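Local coordinates for processed glycerol phosphate lipoteichoic acid synthase 2 (Bacillus subtilis, PDB 2W8D), which belongs to the sulfatase family of the alkaline phosphatase clan and carries a magnesium ion in its alpha/beta domain, at residues Lys172-Phe175 against Lys176-Pro180; Ser234-Gln237 against Phe238-Leu242. All blocks are in the same frame, centred on the assembly; numbering follows the deposited sequence.

Contact 1: residues Lys172-Phe175 against Lys176-Pro180; sequences KPFF and KESMP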
ATOM      1  N   LYS A 172      15.230  10.500   6.015  1.00 16.64           N
ATOM      2  CA  LYS A 172      15.301  11.686   6.900  1.00 17.75           C
ATOM      3  C   LYS A 172      15.411  13.032   6.175  1.00 17.19           C
ATOM      4  O   LYS A 172      14.544  13.866   6.377  1.00 17.42           O
ATOM      5  CB  LYS A 172      16.351  11.565   8.016  1.00 17.72           C
ATOM      6  CG  LYS A 172      15.914  10.647   9.178  1.00 19.65           C
ATOM      7  CD  LYS A 172      16.937  10.640  10.292  1.00 20.88           C
ATOM      8  CE  LYS A 172      16.689   9.515  11.273  1.00 22.98           C
ATOM      9  NZ  LYS A 172      17.893   9.300  12.167  1.00 27.30           N
ATOM     10  N   PRO A 173      16.426  13.230   5.302  1.00 16.78           N
ATOM     11  CA  PRO A 173      16.441  14.487   4.516  1.00 17.06           C
ATOM     12  C   PRO A 173      15.355  14.564   3.432  1.00 17.23           C
ATOM     13  O   PRO A 173      14.916  15.653   3.080  1.00 16.74           O
ATOM     14  CB  PRO A 173      17.836  14.512   3.882  1.00 16.52           C
ATOM     15  CG  PRO A 173      18.299  13.093   3.930  1.00 17.14           C
ATOM     16  CD  PRO A 173      17.669  12.463   5.128  1.00 16.41           C
ATOM     17  N   PHE A 174      14.919  13.419   2.908  1.00 17.93           N
ATOM     18  CA  PHE A 174      13.835  13.426   1.936  1.00 17.66           C
ATOM     19  C   PHE A 174      12.584  14.021   2.587  1.00 17.89           C
ATOM     20  O   PHE A 174      11.965  14.906   2.021  1.00 18.75           O
ATOM     21  CB  PHE A 174      13.592  12.022   1.365  1.00 17.57           C
ATOM     22  CG  PHE A 174      12.223  11.819   0.819  1.00 15.88           C
ATOM     23  CD1 PHE A 174      11.857  12.366  -0.392  1.00 15.23           C
ATOM     24  CD2 PHE A 174      11.289  11.078   1.531  1.00 15.60           C
ATOM     25  CE1 PHE A 174      10.579  12.171  -0.899  1.00 15.56           C
ATOM     26  CE2 PHE A 174      10.008  10.886   1.032  1.00 14.56           C
ATOM     27  CZ  PHE A 174       9.658  11.434  -0.186  1.00 13.72           C
ATOM     28  N   PHE A 175      12.238  13.576   3.790  1.00 18.25           N
ATOM     29  CA  PHE A 175      11.098  14.163   4.503  1.00 18.38           C
ATOM     30  C   PHE A 175      11.244  15.636   4.920  1.00 19.05           C
ATOM     31  O   PHE A 175      10.264  16.377   4.864  1.00 19.40           O
ATOM     32  CB  PHE A 175      10.681  13.315   5.693  1.00 17.48           C
ATOM     33  CG  PHE A 175       9.899  12.097   5.327  1.00 16.42           C
ATOM     34  CD1 PHE A 175       8.711  12.204   4.620  1.00 15.08           C
ATOM     35  CD2 PHE A 175      10.345  10.816   5.720  1.00 13.53           C
ATOM     36  CE1 PHE A 175       7.980  11.065   4.303  1.00 15.93           C
ATOM     37  CE2 PHE A 175       9.628   9.705   5.426  1.00 12.84           C
ATOM     38  CZ  PHE A 175       8.450   9.803   4.694  1.00 14.61           C
ATOM     39  N   LYS A 176      12.441  16.065   5.320  1.00 19.74           N
ATOM     40  CA  LYS A 176      12.667  17.458   5.662  1.00 20.82           C
ATOM     41  C   LYS A 176      12.397  18.385   4.485  1.00 20.96           C
ATOM     42  O   LYS A 176      11.631  19.340   4.593  1.00 20.40           O
ATOM     43  CB  LYS A 176      14.122  17.668   6.090  1.00 22.12           C
ATOM     44  CG  LYS A 176      14.332  18.081   7.544  1.00 24.20           C
ATOM     45  CD  LYS A 176      13.541  19.322   7.932  1.00 24.00           C
ATOM     46  CE  LYS A 176      13.561  19.452   9.463  1.00 27.18           C
ATOM     47  NZ  LYS A 176      12.790  18.360  10.122  1.00 22.89           N
ATOM     48  N   GLU A 177      13.066  18.077   3.373  1.00 21.46           N
ATOM     49  CA  GLU A 177      13.004  18.828   2.121  1.00 21.99           C
ATOM     50  C   GLU A 177      11.620  18.847   1.455  1.00 21.36           C
ATOM     51  O   GLU A 177      11.261  19.825   0.787  1.00 21.46           O
ATOM     52  CB  GLU A 177      14.098  18.338   1.163  1.00 22.17           C
ATOM     53  CG  GLU A 177      15.436  19.051   1.425  1.00 26.02           C
ATOM     54  CD  GLU A 177      16.647  18.302   0.881  1.00 29.67           C
ATOM     55  OE1 GLU A 177      16.908  18.385  -0.335  1.00 31.18           O
ATOM     56  OE2 GLU A 177      17.362  17.664   1.684  1.00 30.71           O
ATOM     57  N   SER A 178      10.840  17.793   1.686  1.00 20.30           N
ATOM     58  CA  SER A 178       9.469  17.736   1.188  1.00 19.30           C
ATOM     59  C   SER A 178       8.496  18.719   1.857  1.00 19.00           C
ATOM     60  O   SER A 178       7.481  19.068   1.251  1.00 19.10           O
ATOM     61  CB  SER A 178       8.906  16.315   1.281  1.00 18.61           C
ATOM     62  OG  SER A 178       9.688  15.395   0.538  1.00 18.87           O
HETATM   63  N   MSE A 179       8.795  19.170   3.078  1.00 18.34           N
HETATM   64  CA  MSE A 179       7.901  20.087   3.809  1.00 18.48           C
HETATM   65  C   MSE A 179       7.494  21.348   3.035  1.00 17.74           C
HETATM   66  O   MSE A 179       6.304  21.507   2.749  1.00 17.19           O
HETATM   67  CB  MSE A 179       8.406  20.416   5.223  1.00 18.34           C
HETATM   68  CG  MSE A 179       8.547  19.184   6.150  1.00 22.28           C
HETATM   69 SE   MSE A 179       7.195  17.718   5.971  1.00 27.99          SE
HETATM   70  CE  MSE A 179       5.647  18.599   6.792  1.00 23.76           C
ATOM     71  N   PRO A 180       8.461  22.218   2.648  1.00 17.48           N
ATOM     72  CA  PRO A 180       8.034  23.431   1.907  1.00 17.20           C
ATOM     73  C   PRO A 180       7.353  23.108   0.584  1.00 16.57           C
ATOM     74  O   PRO A 180       6.494  23.843   0.128  1.00 15.90           O
ATOM     75  CB  PRO A 180       9.345  24.204   1.657  1.00 17.36           C
ATOM     76  CG  PRO A 180      10.451  23.226   1.949  1.00 18.24           C
ATOM     77  CD  PRO A 180       9.909  22.218   2.927  1.00 17.56           C
TER
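Ser178 holds the carbonyl of Phe174 twice: its OG donates to Phe174 O at 2.8 Å, and its N reaches the same oxygen at 3.1 Å. The two donors come from opposite faces of the carbonyl plane, the hydroxyl standing well above it and the amide tilted less. With chi1 at -59°, OG sits beside its own backbone N and is folded back along the helix, which brings it over one face of the Phe174 ring, near the rim, 3.6 Å from CE1. Tyr157 OH is a second hydrogen-bond partner of this hydroxyl. One residue earlier along the helix, Glu177 N bonds almost straight to Pro173 O (3.1 Å, 170° at the hydrogen), and Lys176 N bonds to Lys172 O, longer and more bent. The extended Glu177 chain runs back alongside Pro173, OE2 lying 3.9 Å from Pro173 CB, while OE1 takes the backbone N of Asp158. On another side of the helix the bent selenomethionine Met179 lays SE 3.5 Å from Phe175 O. The buried hydroxyl thus has two polar partners, Phe174 O and Tyr157 OH, while the Phe174 ring lies against it, which probably keeps the cost of burying it small.

Contact 2: residues Ser234-Gln237 against Phe238-Leu242; sequences SIEQ and FFNDL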
ATOM      1  N   SER A 234      12.248   8.368  10.758  1.00 16.26           N
ATOM      2  CA  SER A 234      11.848   9.230   9.657  1.00 16.18           C
ATOM      3  C   SER A 234      10.362   9.522   9.697  1.00 15.55           C
ATOM      4  O   SER A 234       9.959  10.626   9.405  1.00 16.03           O
ATOM      5  CB  SER A 234      12.150   8.566   8.302  1.00 17.45           C
ATOM      6  OG  SER A 234      13.515   8.211   8.155  1.00 20.17           O
ATOM      7  N   ILE A 235       9.543   8.528  10.024  1.00 15.14           N
ATOM      8  CA  ILE A 235       8.093   8.721  10.076  1.00 14.24           C
ATOM      9  C   ILE A 235       7.759   9.632  11.261  1.00 14.36           C
ATOM     10  O   ILE A 235       6.951  10.561  11.127  1.00 13.44           O
ATOM     11  CB  ILE A 235       7.308   7.386  10.203  1.00 14.19           C
ATOM     12  CG1 ILE A 235       7.557   6.490   8.983  1.00 11.46           C
ATOM     13  CG2 ILE A 235       5.799   7.658  10.458  1.00 12.25           C
ATOM     14  CD1 ILE A 235       7.539   7.254   7.656  1.00 11.65           C
ATOM     15  N   GLU A 236       8.392   9.354  12.397  1.00 14.03           N
ATOM     16  CA  GLU A 236       8.312  10.225  13.589  1.00 14.70           C
ATOM     17  C   GLU A 236       8.609  11.686  13.251  1.00 14.61           C
ATOM     18  O   GLU A 236       7.802  12.573  13.554  1.00 14.69           O
ATOM     19  CB  GLU A 236       9.248   9.731  14.720  1.00 15.15           C
ATOM     20  CG  GLU A 236       9.354  10.719  15.918  1.00 16.95           C
ATOM     21  CD  GLU A 236      10.256  10.241  17.056  1.00 20.29           C
ATOM     22  OE1 GLU A 236      11.161   9.411  16.845  1.00 20.67           O
ATOM     23  OE2 GLU A 236      10.076  10.737  18.190  1.00 24.70           O
ATOM     24  N   GLN A 237       9.744  11.944  12.599  1.00 14.81           N
ATOM     25  CA  GLN A 237      10.080  13.331  12.212  1.00 14.76           C
ATOM     26  C   GLN A 237       8.991  13.901  11.289  1.00 14.57           C
ATOM     27  O   GLN A 237       8.458  14.965  11.553  1.00 15.92           O
ATOM     28  CB  GLN A 237      11.478  13.414  11.585  1.00 14.60           C
ATOM     29  CG  GLN A 237      11.778  14.690  10.801  1.00 14.61           C
ATOM     30  CD  GLN A 237      12.562  14.418   9.518  1.00 16.31           C
ATOM     31  OE1 GLN A 237      13.599  13.762   9.558  1.00 18.06           O
ATOM     32  NE2 GLN A 237      12.062  14.926   8.366  1.00 14.61           N
ATOM     33  N   PHE A 238       8.630  13.184  10.240  1.00 14.40           N
ATOM     34  CA  PHE A 238       7.530  13.597   9.348  1.00 14.31           C
ATOM     35  C   PHE A 238       6.248  13.990  10.104  1.00 14.80           C
ATOM     36  O   PHE A 238       5.662  15.056   9.844  1.00 14.47           O
ATOM     37  CB  PHE A 238       7.244  12.492   8.337  1.00 13.73           C
ATOM     38  CG  PHE A 238       6.290  12.868   7.243  1.00 15.07           C
ATOM     39  CD1 PHE A 238       6.437  14.072   6.518  1.00 15.09           C
ATOM     40  CD2 PHE A 238       5.289  11.975   6.861  1.00 15.55           C
ATOM     41  CE1 PHE A 238       5.562  14.393   5.447  1.00 16.55           C
ATOM     42  CE2 PHE A 238       4.404  12.279   5.769  1.00 18.03           C
ATOM     43  CZ  PHE A 238       4.549  13.501   5.060  1.00 15.92           C
ATOM     44  N   PHE A 239       5.817  13.138  11.033  1.00 15.69           N
ATOM     45  CA  PHE A 239       4.671  13.437  11.897  1.00 16.88           C
ATOM     46  C   PHE A 239       4.884  14.680  12.757  1.00 17.83           C
ATOM     47  O   PHE A 239       3.988  15.510  12.844  1.00 18.89           O
ATOM     48  CB  PHE A 239       4.348  12.243  12.807  1.00 17.34           C
ATOM     49  CG  PHE A 239       3.357  11.265  12.226  1.00 15.99           C
ATOM     50  CD1 PHE A 239       3.543  10.719  10.979  1.00 17.63           C
ATOM     51  CD2 PHE A 239       2.243  10.895  12.949  1.00 14.83           C
ATOM     52  CE1 PHE A 239       2.636   9.807  10.469  1.00 18.75           C
ATOM     53  CE2 PHE A 239       1.334   9.985  12.429  1.00 16.24           C
ATOM     54  CZ  PHE A 239       1.529   9.438  11.228  1.00 16.19           C
ATOM     55  N   ASN A 240       6.044  14.826  13.400  1.00 18.74           N
ATOM     56  CA  ASN A 240       6.311  16.048  14.181  1.00 19.79           C
ATOM     57  C   ASN A 240       6.137  17.282  13.306  1.00 19.44           C
ATOM     58  O   ASN A 240       5.449  18.215  13.680  1.00 19.72           O
ATOM     59  CB  ASN A 240       7.714  16.059  14.801  1.00 20.22           C
ATOM     60  CG  ASN A 240       7.885  15.037  15.914  1.00 23.94           C
ATOM     61  OD1 ASN A 240       6.970  14.766  16.709  1.00 26.25           O
ATOM     62  ND2 ASN A 240       9.080  14.465  15.988  1.00 28.23           N
ATOM     63  N   ASP A 241       6.744  17.263  12.123  1.00 19.98           N
ATOM     64  CA  ASP A 241       6.632  18.386  11.172  1.00 19.74           C
ATOM     65  C   ASP A 241       5.213  18.597  10.635  1.00 19.42           C
ATOM     66  O   ASP A 241       4.797  19.727  10.451  1.00 19.74           O
ATOM     67  CB  ASP A 241       7.650  18.264  10.035  1.00 19.98           C
ATOM     68  CG  ASP A 241       9.092  18.489  10.496  1.00 20.01           C
ATOM     69  OD1 ASP A 241       9.310  18.999  11.611  1.00 21.57           O
ATOM     70  OD2 ASP A 241      10.027  18.152   9.737  1.00 21.36           O
ATOM     71  N   LEU A 242       4.453  17.530  10.417  1.00 19.14           N
ATOM     72  CA  LEU A 242       3.051  17.702  10.028  1.00 19.33           C
ATOM     73  C   LEU A 242       2.197  18.400  11.114  1.00 19.99           C
ATOM     74  O   LEU A 242       1.140  18.982  10.832  1.00 19.01           O
ATOM     75  CB  LEU A 242       2.432  16.365   9.651  1.00 19.68           C
ATOM     76  CG  LEU A 242       2.885  15.697   8.336  1.00 19.74           C
ATOM     77  CD1 LEU A 242       2.212  14.369   8.159  1.00 18.06           C
ATOM     78  CD2 LEU A 242       2.577  16.593   7.164  1.00 19.68           C
TER
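Phe239 N bonds to Ile235 O at 2.8 Å. The next two bonds along the helix, Asn240 N to Glu236 O and Asp241 N to Gln237 O, follow the same i to i+4 pattern, the latter with 174° at the hydrogen. Phe238 N to Ser234 O, at 3.0 Å, is just as straight at the hydrogen.

The side chains follow this spacing in pairs. Ile235 and Phe239 lie side by side and point the same way; the branch that touches is CG2, 3.8 Å from CE1 of the ring, and it gets there because chi1 of -62° sets CG2 anti to the backbone N. Glu236 and Asn240 also run alongside each other, the contact being CG of the glutamate against ND2 at 3.8 Å, with carboxylate and amide planes turned 53° apart. Gln237 and Asp241 instead cross at a slant. Gln237 CG comes 4.0 Å from Asp241 OD2, a loose contact, and that carboxylate oxygen forms its salt bridge with Lys176. Phe238 carries Leu242 CD1 over one ring face, toward the rim.

Ile235, Phe239 and Leu242 pack on strand 251-257, and Ile235, Phe238 and Leu242 reach strand 33-39, whereas Glu236, Asn240 and Asp241 are partly exposed. This is an amphipathic alpha-helix laid against the central beta-sheet, as in the alpha/beta fold of the alkaline phosphatase clan.

In the fold
Contacts 1 and 2 sit on neighbouring helices, 171-183 and 219-244, with centres about 10 Å apart. A salt bridge of 2.8 Å between Lys176 NZ and Asp241 OD2 ties them at the surface, and beneath it the rings of Phe175 and Phe238 stack. Between these, Gln237 lies over the turn at Lys172-Lys176 and gives a weak hydrogen bond to Lys172 O. Both contacts back onto the sheet that contains strands 33-39 and 189-194. The magnesium ion, bound by Glu40, Asp258, His259 and the phosphothreonine site Thr84, is about 13 Å from the side chain of Phe174 and about 14 Å from that of Ile235, so neither contact supplies a ligand.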